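PDB 7C6O: cobalamin biosynthesis protein CobN from Mycobacterium tuberculosis, which probably inserts cobalt into the corrin ring precursor of cobalamin, as the large, catalytic subunit of cobaltochelatase. Local coordinates for residues A[62-67]-A[332-337]; A[138-143]-A[153-158]; A[171-176]-A[195-200]; A[294-299]-A[326-331]. One frame throughout, in Å; residues are numbered along the deposited sequence.

Interaction 1: residues A[62-67]-A[332-337]; sequences YRWANP and DDDGLI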
# COMPACT_ATOMS: atom_id res chain seq x y z
N TYR A 62 19.00 32.40 -33.30
CA TYR A 62 18.52 33.00 -32.06
C TYR A 62 19.57 32.88 -30.97
O TYR A 62 20.31 31.89 -30.91
CB TYR A 62 17.25 32.30 -31.56
CG TYR A 62 15.92 32.75 -32.14
CD1 TYR A 62 15.34 33.94 -31.74
CD2 TYR A 62 15.21 31.94 -33.01
CE1 TYR A 62 14.11 34.34 -32.24
CE2 TYR A 62 13.98 32.32 -33.52
CZ TYR A 62 13.43 33.53 -33.12
OH TYR A 62 12.21 33.92 -33.62
N ARG A 63 19.64 33.90 -30.13
CA ARG A 63 20.20 33.78 -28.79
C ARG A 63 19.05 33.86 -27.80
O ARG A 63 18.05 34.54 -28.05
CB ARG A 63 21.22 34.89 -28.49
CG ARG A 63 22.34 35.01 -29.50
CD ARG A 63 23.28 33.82 -29.48
NE ARG A 63 24.33 33.96 -30.48
CZ ARG A 63 24.21 33.58 -31.75
NH1 ARG A 63 23.08 33.03 -32.18
NH2 ARG A 63 25.22 33.76 -32.60
N TRP A 64 19.18 33.16 -26.68
CA TRP A 64 18.07 33.12 -25.73
C TRP A 64 18.58 33.16 -24.30
O TRP A 64 19.69 32.71 -23.99
CB TRP A 64 17.21 31.87 -25.92
CG TRP A 64 18.01 30.61 -25.98
CD1 TRP A 64 18.49 29.90 -24.92
CD2 TRP A 64 18.42 29.91 -27.16
NE1 TRP A 64 19.18 28.79 -25.37
CE2 TRP A 64 19.14 28.78 -26.74
CE3 TRP A 64 18.23 30.12 -28.53
CZ2 TRP A 64 19.69 27.86 -27.64
CZ3 TRP A 64 18.78 29.22 -29.42
CH2 TRP A 64 19.50 28.10 -28.97
N ALA A 65 17.74 33.71 -23.42
CA ALA A 65 18.00 33.73 -21.99
C ALA A 65 16.70 34.04 -21.27
O ALA A 65 15.83 34.73 -21.81
CB ALA A 65 19.08 34.76 -21.62
N ASN A 66 16.58 33.52 -20.06
CA ASN A 66 15.43 33.81 -19.21
C ASN A 66 15.76 34.99 -18.31
O ASN A 66 16.72 34.91 -17.53
CB ASN A 66 15.05 32.60 -18.38
CG ASN A 66 13.70 32.75 -17.71
OD1 ASN A 66 13.38 33.81 -17.17
ND2 ASN A 66 12.90 31.69 -17.75
N PRO A 67 15.02 36.10 -18.38
CA PRO A 67 15.36 37.27 -17.55
C PRO A 67 15.37 36.99 -16.06
O PRO A 67 16.03 37.73 -15.32
CB PRO A 67 14.26 38.29 -17.92
CG PRO A 67 13.79 37.87 -19.27
CD PRO A 67 13.90 36.38 -19.30
N ASP A 332 20.37 21.53 -19.54
CA ASP A 332 21.58 21.98 -20.21
C ASP A 332 22.12 23.23 -19.52
O ASP A 332 21.71 23.59 -18.41
CB ASP A 332 21.31 22.21 -21.70
CG ASP A 332 20.30 23.33 -21.97
OD1 ASP A 332 19.82 23.97 -21.02
OD2 ASP A 332 19.99 23.56 -23.16
N ASP A 333 23.05 23.92 -20.18
CA ASP A 333 23.70 25.08 -19.57
C ASP A 333 22.74 26.25 -19.42
O ASP A 333 22.81 27.00 -18.44
CB ASP A 333 24.92 25.48 -20.40
CG ASP A 333 25.94 24.37 -20.52
OD1 ASP A 333 25.57 23.27 -20.98
OD2 ASP A 333 27.11 24.59 -20.16
N ASP A 334 21.84 26.43 -20.38
CA ASP A 334 20.91 27.56 -20.39
C ASP A 334 19.76 27.40 -19.41
O ASP A 334 18.85 28.23 -19.41
CB ASP A 334 20.35 27.76 -21.80
CG ASP A 334 21.34 27.36 -22.88
OD1 ASP A 334 22.47 27.91 -22.89
OD2 ASP A 334 21.00 26.50 -23.72
N GLY A 335 19.77 26.35 -18.59
CA GLY A 335 18.61 26.06 -17.77
C GLY A 335 17.43 25.53 -18.54
O GLY A 335 16.31 25.52 -18.02
N LEU A 336 17.64 25.10 -19.78
CA LEU A 336 16.57 24.58 -20.62
C LEU A 336 16.43 23.08 -20.39
O LEU A 336 17.42 22.35 -20.35
CB LEU A 336 16.85 24.87 -22.10
CG LEU A 336 16.95 26.35 -22.48
CD1 LEU A 336 16.89 26.51 -23.99
CD2 LEU A 336 15.85 27.16 -21.81
N ILE A 337 15.19 22.63 -20.25
CA ILE A 337 14.86 21.27 -19.86
C ILE A 337 14.54 20.46 -21.11
O ILE A 337 13.88 20.95 -22.04
CB ILE A 337 13.68 21.25 -18.88
CG1 ILE A 337 14.02 22.07 -17.63
CG2 ILE A 337 13.30 19.82 -18.51
CD1 ILE A 337 12.81 22.40 -16.78

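Interaction 2: residues A[138-143]-A[153-158]; sequences HIYLAH and HAFLCD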
# COMPACT_ATOMS: atom_id res chain seq x y z
N HIS A 138 3.80 39.83 -30.86
CA HIS A 138 3.00 39.34 -29.75
C HIS A 138 2.17 38.12 -30.16
O HIS A 138 2.08 37.14 -29.41
CB HIS A 138 2.09 40.44 -29.22
CG HIS A 138 1.14 39.99 -28.16
ND1 HIS A 138 1.45 40.04 -26.81
CD2 HIS A 138 -0.10 39.45 -28.24
CE1 HIS A 138 0.43 39.57 -26.12
NE2 HIS A 138 -0.52 39.20 -26.96
N ILE A 139 1.59 38.16 -31.36
CA ILE A 139 0.75 37.06 -31.82
C ILE A 139 1.59 35.82 -32.11
O ILE A 139 1.22 34.70 -31.74
CB ILE A 139 -0.07 37.50 -33.04
CG1 ILE A 139 -1.00 38.66 -32.65
CG2 ILE A 139 -0.86 36.33 -33.61
CD1 ILE A 139 -1.78 39.25 -33.81
N TYR A 140 2.74 36.00 -32.78
CA TYR A 140 3.64 34.88 -33.03
C TYR A 140 3.96 34.13 -31.75
O TYR A 140 3.92 32.89 -31.70
CB TYR A 140 4.94 35.36 -33.68
CG TYR A 140 4.93 35.53 -35.18
CD1 TYR A 140 4.82 34.43 -36.03
CD2 TYR A 140 5.07 36.79 -35.76
CE1 TYR A 140 4.83 34.59 -37.41
CE2 TYR A 140 5.08 36.96 -37.13
CZ TYR A 140 4.96 35.86 -37.95
OH TYR A 140 4.98 36.04 -39.31
N LEU A 141 4.29 34.87 -30.69
CA LEU A 141 4.70 34.26 -29.44
C LEU A 141 3.52 33.76 -28.62
O LEU A 141 3.65 32.75 -27.91
CB LEU A 141 5.54 35.26 -28.63
CG LEU A 141 6.90 35.56 -29.27
CD1 LEU A 141 7.51 36.85 -28.72
CD2 LEU A 141 7.85 34.39 -29.05
N ALA A 142 2.37 34.44 -28.70
CA ALA A 142 1.19 33.97 -27.98
C ALA A 142 0.75 32.60 -28.49
O ALA A 142 0.45 31.70 -27.70
CB ALA A 142 0.05 34.99 -28.12
N HIS A 143 0.69 32.43 -29.81
CA HIS A 143 0.40 31.12 -30.37
C HIS A 143 1.54 30.15 -30.11
O HIS A 143 1.31 28.98 -29.76
CB HIS A 143 0.12 31.22 -31.87
CG HIS A 143 -1.19 31.86 -32.19
ND1 HIS A 143 -2.38 31.44 -31.63
CD2 HIS A 143 -1.51 32.87 -33.04
CE1 HIS A 143 -3.37 32.18 -32.10
NE2 HIS A 143 -2.87 33.05 -32.96
N HIS A 153 11.42 34.99 -36.52
CA HIS A 153 12.76 35.46 -36.82
C HIS A 153 12.81 36.12 -38.19
O HIS A 153 13.37 37.21 -38.34
CB HIS A 153 13.75 34.29 -36.75
CG HIS A 153 15.18 34.70 -36.81
ND1 HIS A 153 15.76 35.22 -37.95
CD2 HIS A 153 16.16 34.66 -35.88
CE1 HIS A 153 17.03 35.49 -37.72
NE2 HIS A 153 17.30 35.15 -36.47
N ALA A 154 12.22 35.48 -39.20
CA ALA A 154 12.22 36.05 -40.54
C ALA A 154 11.35 37.29 -40.63
O ALA A 154 11.71 38.27 -41.29
CB ALA A 154 11.76 35.00 -41.55
N PHE A 155 10.19 37.28 -39.96
CA PHE A 155 9.33 38.46 -39.94
C PHE A 155 10.07 39.66 -39.37
O PHE A 155 10.01 40.76 -39.93
CB PHE A 155 8.07 38.18 -39.12
CG PHE A 155 7.28 39.42 -38.79
CD1 PHE A 155 6.48 40.02 -39.75
CD2 PHE A 155 7.35 39.98 -37.52
CE1 PHE A 155 5.76 41.16 -39.46
CE2 PHE A 155 6.63 41.13 -37.22
CZ PHE A 155 5.84 41.72 -38.19
N LEU A 156 10.79 39.48 -38.26
CA LEU A 156 11.47 40.60 -37.64
C LEU A 156 12.63 41.09 -38.49
O LEU A 156 12.83 42.30 -38.64
CB LEU A 156 11.96 40.21 -36.25
CG LEU A 156 10.84 40.00 -35.23
CD1 LEU A 156 11.41 39.46 -33.94
CD2 LEU A 156 10.10 41.30 -35.01
N CYS A 157 13.41 40.16 -39.06
CA CYS A 157 14.52 40.55 -39.92
C CYS A 157 14.03 41.34 -41.13
O CYS A 157 14.54 42.43 -41.42
CB CYS A 157 15.30 39.31 -40.36
SG CYS A 157 16.29 38.56 -39.06
N ASP A 158 13.03 40.81 -41.84
CA ASP A 158 12.54 41.50 -43.04
C ASP A 158 11.88 42.83 -42.69
O ASP A 158 12.01 43.80 -43.44
CB ASP A 158 11.55 40.61 -43.79
CG ASP A 158 12.22 39.43 -44.47
OD1 ASP A 158 13.44 39.23 -44.26
OD2 ASP A 158 11.53 38.71 -45.22

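Interaction 3: residues A[171-176]-A[195-200]; sequences VATPTW and YYRAQH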
# COMPACT_ATOMS: atom_id res chain seq x y z
N VAL A 171 0.54 31.22 -37.18
CA VAL A 171 -0.41 30.12 -37.32
C VAL A 171 -0.89 29.72 -35.93
O VAL A 171 -0.10 29.61 -34.99
CB VAL A 171 0.21 28.91 -38.06
CG1 VAL A 171 0.49 29.27 -39.51
CG2 VAL A 171 1.49 28.44 -37.36
N ALA A 172 -2.20 29.51 -35.81
CA ALA A 172 -2.76 29.03 -34.56
C ALA A 172 -2.36 27.58 -34.32
O ALA A 172 -2.23 26.78 -35.25
CB ALA A 172 -4.28 29.17 -34.57
N THR A 173 -2.15 27.25 -33.06
CA THR A 173 -1.83 25.89 -32.67
C THR A 173 -3.01 25.28 -31.94
O THR A 173 -3.53 25.88 -31.00
CB THR A 173 -0.59 25.85 -31.78
OG1 THR A 173 -0.59 27.00 -30.92
CG2 THR A 173 0.67 25.85 -32.63
N PRO A 174 -3.47 24.10 -32.35
CA PRO A 174 -4.68 23.52 -31.75
C PRO A 174 -4.45 23.17 -30.28
O PRO A 174 -3.32 23.01 -29.82
CB PRO A 174 -4.94 22.26 -32.58
CG PRO A 174 -4.06 22.38 -33.79
CD PRO A 174 -2.89 23.21 -33.37
N THR A 175 -5.56 23.06 -29.55
CA THR A 175 -5.48 22.62 -28.16
C THR A 175 -5.05 21.17 -28.05
O THR A 175 -4.54 20.77 -27.00
CB THR A 175 -6.83 22.83 -27.47
OG1 THR A 175 -7.84 22.06 -28.15
CG2 THR A 175 -7.23 24.30 -27.51
N TRP A 176 -5.24 20.38 -29.10
CA TRP A 176 -4.79 19.00 -29.15
C TRP A 176 -4.49 18.65 -30.60
O TRP A 176 -4.99 19.29 -31.52
CB TRP A 176 -5.84 18.05 -28.57
CG TRP A 176 -7.03 17.86 -29.46
CD1 TRP A 176 -8.15 18.63 -29.50
CD2 TRP A 176 -7.21 16.85 -30.45
NE1 TRP A 176 -9.02 18.16 -30.45
CE2 TRP A 176 -8.46 17.06 -31.05
CE3 TRP A 176 -6.42 15.77 -30.89
CZ2 TRP A 176 -8.95 16.24 -32.07
CZ3 TRP A 176 -6.91 14.96 -31.90
CH2 TRP A 176 -8.17 15.20 -32.48
N TYR A 195 0.75 13.09 -24.43
CA TYR A 195 1.76 13.94 -23.83
C TYR A 195 1.28 15.39 -23.84
O TYR A 195 0.26 15.73 -24.44
CB TYR A 195 3.11 13.80 -24.56
CG TYR A 195 3.13 14.26 -26.00
CD1 TYR A 195 2.57 13.48 -27.00
CD2 TYR A 195 3.74 15.46 -26.36
CE1 TYR A 195 2.60 13.89 -28.33
CE2 TYR A 195 3.77 15.88 -27.68
CZ TYR A 195 3.20 15.09 -28.66
OH TYR A 195 3.23 15.50 -29.97
N TYR A 196 2.04 16.25 -23.16
CA TYR A 196 1.60 17.62 -22.92
C TYR A 196 1.83 18.50 -24.14
O TYR A 196 2.85 18.40 -24.83
CB TYR A 196 2.32 18.20 -21.71
CG TYR A 196 1.61 17.91 -20.41
CD1 TYR A 196 0.25 18.18 -20.27
CD2 TYR A 196 2.28 17.35 -19.33
CE1 TYR A 196 -0.42 17.91 -19.09
CE2 TYR A 196 1.62 17.08 -18.14
CZ TYR A 196 0.28 17.36 -18.03
OH TYR A 196 -0.39 17.09 -16.85
N ARG A 197 0.86 19.39 -24.39
CA ARG A 197 0.93 20.34 -25.49
C ARG A 197 2.16 21.24 -25.38
O ARG A 197 2.76 21.60 -26.39
CB ARG A 197 -0.35 21.17 -25.52
CG ARG A 197 -0.45 22.21 -26.63
CD ARG A 197 -1.81 22.89 -26.56
NE ARG A 197 -2.02 23.86 -27.63
CZ ARG A 197 -1.71 25.15 -27.53
NH1 ARG A 197 -1.17 25.62 -26.42
NH2 ARG A 197 -1.93 25.97 -28.55
N ALA A 198 2.55 21.60 -24.15
CA ALA A 198 3.71 22.46 -23.96
C ALA A 198 4.97 21.83 -24.53
O ALA A 198 5.83 22.54 -25.07
CB ALA A 198 3.89 22.77 -22.47
N GLN A 199 5.11 20.51 -24.42
CA GLN A 199 6.27 19.84 -25.00
C GLN A 199 6.20 19.84 -26.52
O GLN A 199 7.22 19.97 -27.20
CB GLN A 199 6.39 18.42 -24.46
CG GLN A 199 6.46 18.33 -22.95
CD GLN A 199 7.67 19.05 -22.38
OE1 GLN A 199 8.75 19.03 -22.95
NE2 GLN A 199 7.48 19.71 -21.24
N HIS A 200 5.00 19.67 -27.08
CA HIS A 200 4.85 19.70 -28.53
C HIS A 200 5.24 21.07 -29.08
O HIS A 200 5.98 21.17 -30.07
CB HIS A 200 3.41 19.36 -28.92
CG HIS A 200 3.20 19.21 -30.39
ND1 HIS A 200 3.55 18.07 -31.08
CD2 HIS A 200 2.69 20.06 -31.31
CE1 HIS A 200 3.26 18.22 -32.36
NE2 HIS A 200 2.73 19.43 -32.53

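Interaction 4: residues A[294-299]-A[326-331]; sequences DQWCAN and FSFKEI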
# COMPACT_ATOMS: atom_id res chain seq x y z
N ASP A 294 20.85 9.57 -14.27
CA ASP A 294 21.97 9.07 -13.49
C ASP A 294 21.59 8.89 -12.02
O ASP A 294 22.03 7.94 -11.37
CB ASP A 294 23.18 9.99 -13.64
CG ASP A 294 22.99 11.34 -12.96
OD1 ASP A 294 21.84 11.82 -12.88
OD2 ASP A 294 24.00 11.92 -12.51
N GLN A 295 20.76 9.80 -11.49
CA GLN A 295 20.30 9.64 -10.11
C GLN A 295 19.34 8.47 -9.97
O GLN A 295 19.31 7.81 -8.93
CB GLN A 295 19.63 10.92 -9.62
CG GLN A 295 20.58 12.11 -9.49
CD GLN A 295 19.87 13.36 -8.99
OE1 GLN A 295 18.73 13.30 -8.53
NE2 GLN A 295 20.55 14.50 -9.09
N TRP A 296 18.55 8.20 -11.01
CA TRP A 296 17.66 7.04 -11.00
C TRP A 296 18.45 5.74 -11.00
O TRP A 296 18.12 4.81 -10.26
CB TRP A 296 16.72 7.11 -12.20
CG TRP A 296 15.81 5.92 -12.38
CD1 TRP A 296 14.70 5.61 -11.63
CD2 TRP A 296 15.91 4.91 -13.39
NE1 TRP A 296 14.12 4.46 -12.11
CE2 TRP A 296 14.84 4.02 -13.19
CE3 TRP A 296 16.80 4.68 -14.44
CZ2 TRP A 296 14.64 2.90 -14.01
CZ3 TRP A 296 16.60 3.57 -15.25
CH2 TRP A 296 15.53 2.70 -15.03
N CYS A 297 19.50 5.66 -11.82
CA CYS A 297 20.32 4.45 -11.86
C CYS A 297 21.09 4.25 -10.56
O CYS A 297 21.34 3.10 -10.16
CB CYS A 297 21.29 4.51 -13.03
SG CYS A 297 20.52 4.34 -14.65
N ALA A 298 21.48 5.34 -9.89
CA ALA A 298 22.40 5.24 -8.77
C ALA A 298 21.73 4.73 -7.50
O ALA A 298 22.38 4.03 -6.71
CB ALA A 298 23.04 6.60 -8.50
N ASN A 299 20.47 5.06 -7.27
CA ASN A 299 19.81 4.80 -6.00
C ASN A 299 18.72 3.74 -6.15
O ASN A 299 18.26 3.43 -7.25
CB ASN A 299 19.19 6.08 -5.44
CG ASN A 299 20.15 7.25 -5.45
OD1 ASN A 299 19.81 8.34 -5.92
ND2 ASN A 299 21.36 7.03 -4.96
N PHE A 326 10.31 5.76 -18.66
CA PHE A 326 10.94 5.64 -19.97
C PHE A 326 11.65 6.90 -20.42
O PHE A 326 12.29 6.88 -21.47
CB PHE A 326 9.90 5.22 -21.02
CG PHE A 326 8.96 6.32 -21.42
CD1 PHE A 326 7.82 6.59 -20.67
CD2 PHE A 326 9.19 7.08 -22.57
CE1 PHE A 326 6.95 7.59 -21.05
CE2 PHE A 326 8.32 8.08 -22.94
CZ PHE A 326 7.20 8.34 -22.18
N SER A 327 11.54 8.00 -19.67
CA SER A 327 12.28 9.21 -20.00
C SER A 327 12.62 9.94 -18.71
O SER A 327 11.99 9.73 -17.67
CB SER A 327 11.50 10.13 -20.95
OG SER A 327 10.41 10.75 -20.29
N PHE A 328 13.64 10.80 -18.79
CA PHE A 328 14.21 11.44 -17.61
C PHE A 328 14.56 12.88 -17.93
O PHE A 328 15.04 13.19 -19.02
CB PHE A 328 15.45 10.69 -17.12
CG PHE A 328 15.19 9.24 -16.81
CD1 PHE A 328 14.88 8.83 -15.52
CD2 PHE A 328 15.23 8.28 -17.81
CE1 PHE A 328 14.62 7.50 -15.24
CE2 PHE A 328 14.97 6.95 -17.54
CZ PHE A 328 14.67 6.56 -16.25
N LYS A 329 14.31 13.76 -16.96
CA LYS A 329 14.51 15.19 -17.13
C LYS A 329 15.99 15.52 -17.09
O LYS A 329 16.68 15.19 -16.11
CB LYS A 329 13.74 15.95 -16.05
CG LYS A 329 14.02 17.43 -15.94
CD LYS A 329 12.98 18.09 -15.03
CE LYS A 329 13.33 19.54 -14.72
NZ LYS A 329 14.52 19.65 -13.84
N GLU A 330 16.50 16.16 -18.14
CA GLU A 330 17.88 16.59 -18.21
C GLU A 330 17.93 18.08 -18.49
O GLU A 330 17.09 18.61 -19.22
CB GLU A 330 18.64 15.81 -19.29
CG GLU A 330 18.51 14.29 -19.18
CD GLU A 330 19.17 13.72 -17.92
OE1 GLU A 330 20.06 14.38 -17.36
OE2 GLU A 330 18.79 12.60 -17.51
N ILE A 331 18.91 18.76 -17.90
CA ILE A 331 19.05 20.21 -17.99
C ILE A 331 20.38 20.53 -18.66
O ILE A 331 21.39 19.87 -18.39
CB ILE A 331 18.96 20.87 -16.60
CG1 ILE A 331 17.65 20.48 -15.91
CG2 ILE A 331 19.06 22.39 -16.72
CD1 ILE A 331 17.42 21.19 -14.59
O HOH W 1 21.48 11.81 -16.18

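Interaction 1: residues A[62-67]-A[332-337]
Trp64 lies on an edge strand (62-65) of the N-terminal four-stranded parallel sheet and meets Asp334 and Leu336 in the loop of a beta hairpin, which joins antiparallel strands 321-331 and 337-341 through a type I turn from Asp332 to Gly335. The polar link is weak. Trp64 NE1 donates to Asp334 OD2 over 3.4 Å, almost straight at 170°, and the oxygen arrives at the indole edge, near the ring plane. The carboxylate itself stands nearly perpendicular to the indole. Asp334 is poorly ordered, so this bond probably fixes the loop only loosely.

Apolar packing comes from Leu336, whose CD1 methyl approaches the pyrrole part of the indole obliquely, 3.9 Å from Trp64 CD1. The Trp64 rotamer (chi1 50°) presents the NE1-CD1 side of the indole to the turn. Helix 49-58 adds to the packing through Leu52 and Arg56, both against Trp64; Arg56 also touches Leu336 and forms a salt bridge with Asp332. The other carboxylate oxygen of Asp332 bonds across the turn: OD1 accepts the backbone N of Leu336 at 2.8 Å on its syn side, with the nitrogen 21° out of the carboxylate plane.

Interaction 2: residues A[138-143]-A[153-158]
The rings of Tyr140 and Phe155 lean against each other at 45°, with centroids 5.5 Å apart, a tilt that is neither a stack nor an edge-to-face pair. Neither ring lays a face squarely on the other. Instead the CE2 corner of Tyr140 comes in obliquely beside the root of the phenyl ring, 3.7 Å from Phe155 CG, and Phe155 CD2 lies at a similar distance from that same corner. The phenolic end continues past the ring onto the methylene: Tyr140 OH passes 3.8 Å from Phe155 CB. Phe155 also takes part in an edge-to-face pair with Phe167.

The two side chains bridge a wide gap, since the CA atoms of Tyr140 and Phe155 are 9.6 Å apart and are the nearest pair between the segments. With CG anti to the backbone N (chi1 167°), the phenyl ring of Phe155 leaves helix 146-161 on the side of Tyr140, where its CG and CD2 meet CE2. The contact itself is entirely van der Waals and buried. The hydroxyl of Tyr140 is nevertheless satisfied by a hydrogen bond with Thr168 O in the segment that follows the second helix, which fixes the phenol at its far end.

On the sheet side of the helices, Leu141 and Leu156 both touch Val86 of strand 84-89. The contact thus joins two consecutive helices, 131-143 and 146-161, linked by a very short loop, as they cover one face of the N-terminal parallel sheet: the helix-on-sheet packing of an open alpha/beta fold.

Interaction 3: residues A[171-176]-A[195-200]
Thr173 and Pro174, extended in backbone conformation within an irregular segment, turn successive carbonyls to Arg197, the first residue of helix 197-202, which follows directly on strand 190-196 with Tyr196 at the N-cap position. Arg197 spans the gap with a fully stretched chain: CG is anti to the backbone N (chi1 -180°), and the extension continues as far as NE.

The guanidinium then uses two of its N-H groups within its own plane. Arg197 NE donates to Pro174 O at 2.7 Å in an almost straight bond (171°), and Arg197 NH2 donates to Thr173 O at 2.9 Å, more bent at 149°. The two acceptors are met differently, for NH2 stands well above the Thr173 carbonyl plane while NE is only tilted from that of Pro174. Two bonds from neighbouring nitrogens fix the rotation of the group. Thr173 OG1 also lies close to NH2, but its angle is poor; its hydrogen bond is with His143 O. Alongside, Thr175 O sits 3.5 Å from Arg197 CD and is buried without a polar partner.

Pro174 and Arg197 both touch Tyr226 on strand 221-227, and His200 stacks on the same tyrosine. Within the 195-200 segment, Tyr195 OH and His200 ND1 share a hydrogen bond of 2.8 Å. Arg197 thereby ties the segment leading into edge strand 176-178 to the strand-helix junction that opens a beta-alpha-beta crossover, from strand 190-196 through helices 197-202 and 206-217 to the parallel neighbour 221-227.

Interaction 4: residues A[294-299]-A[326-331]
Phe328 pushes its CE1-CZ end against one face of the Trp296 indole, the two side chains crossing at about a right angle. The planes of the phenyl and the six-membered indole ring are inclined by 41°, with centroids 4.8 Å apart, an oblique pairing. CZ of Phe328 stands over the rim of the benzo ring, 3.4 Å from Trp296 CE3, while Phe328 CE1 lies equally near Trp296 CD2 at the ring fusion. CE1 also reaches back to the methylene, 3.7 Å from Trp296 CB. Trp296 swings CG anti to its backbone N (chi1 175°), which places the indole face against Phe328.

This is helix-on-sheet packing inside a beta-alpha-beta crossover: helix 293-298 follows strand 283-289, and strand 321-331 returns parallel beside it. Leu289 of the former strand touches the side chains of both Trp296 and Phe328. The indole is also held from elsewhere in the chain, with NE1 bonded to Gly570 O and a cation-pi contact from Lys567.

At the helix start, a water accepts from Asp294 N at 3.0 Å and bonds to Glu330 OE2 at 3.1 Å. The same Glu330 OE2 takes the backbone N of Arg293, so the carboxylate faces the helix N-terminus, which would probably stabilise its charge.

Interactions 2, 3 and 4 all fall within the chain loop closed by interaction 1, which brings the N-terminal parallel sheet to the hairpin at the 337-341 edge of the seven-stranded sheet. Interaction 3 joins the same two units along another route: the 171-176 segment packs on helix 131-143 of interaction 2, with Val171 O 3.5 Å from His143 CB, and continues into that sheet. Interaction 4 adjoins interaction 1 along the hairpin, where Lys329 CE meets Ile337 CD1 at 3.6 Å, whereas its nearest atoms are about 21 Å from those of interaction 2. The bound sodium ion, held by Asp125 and Ser127, draws no ligand from any of these segments.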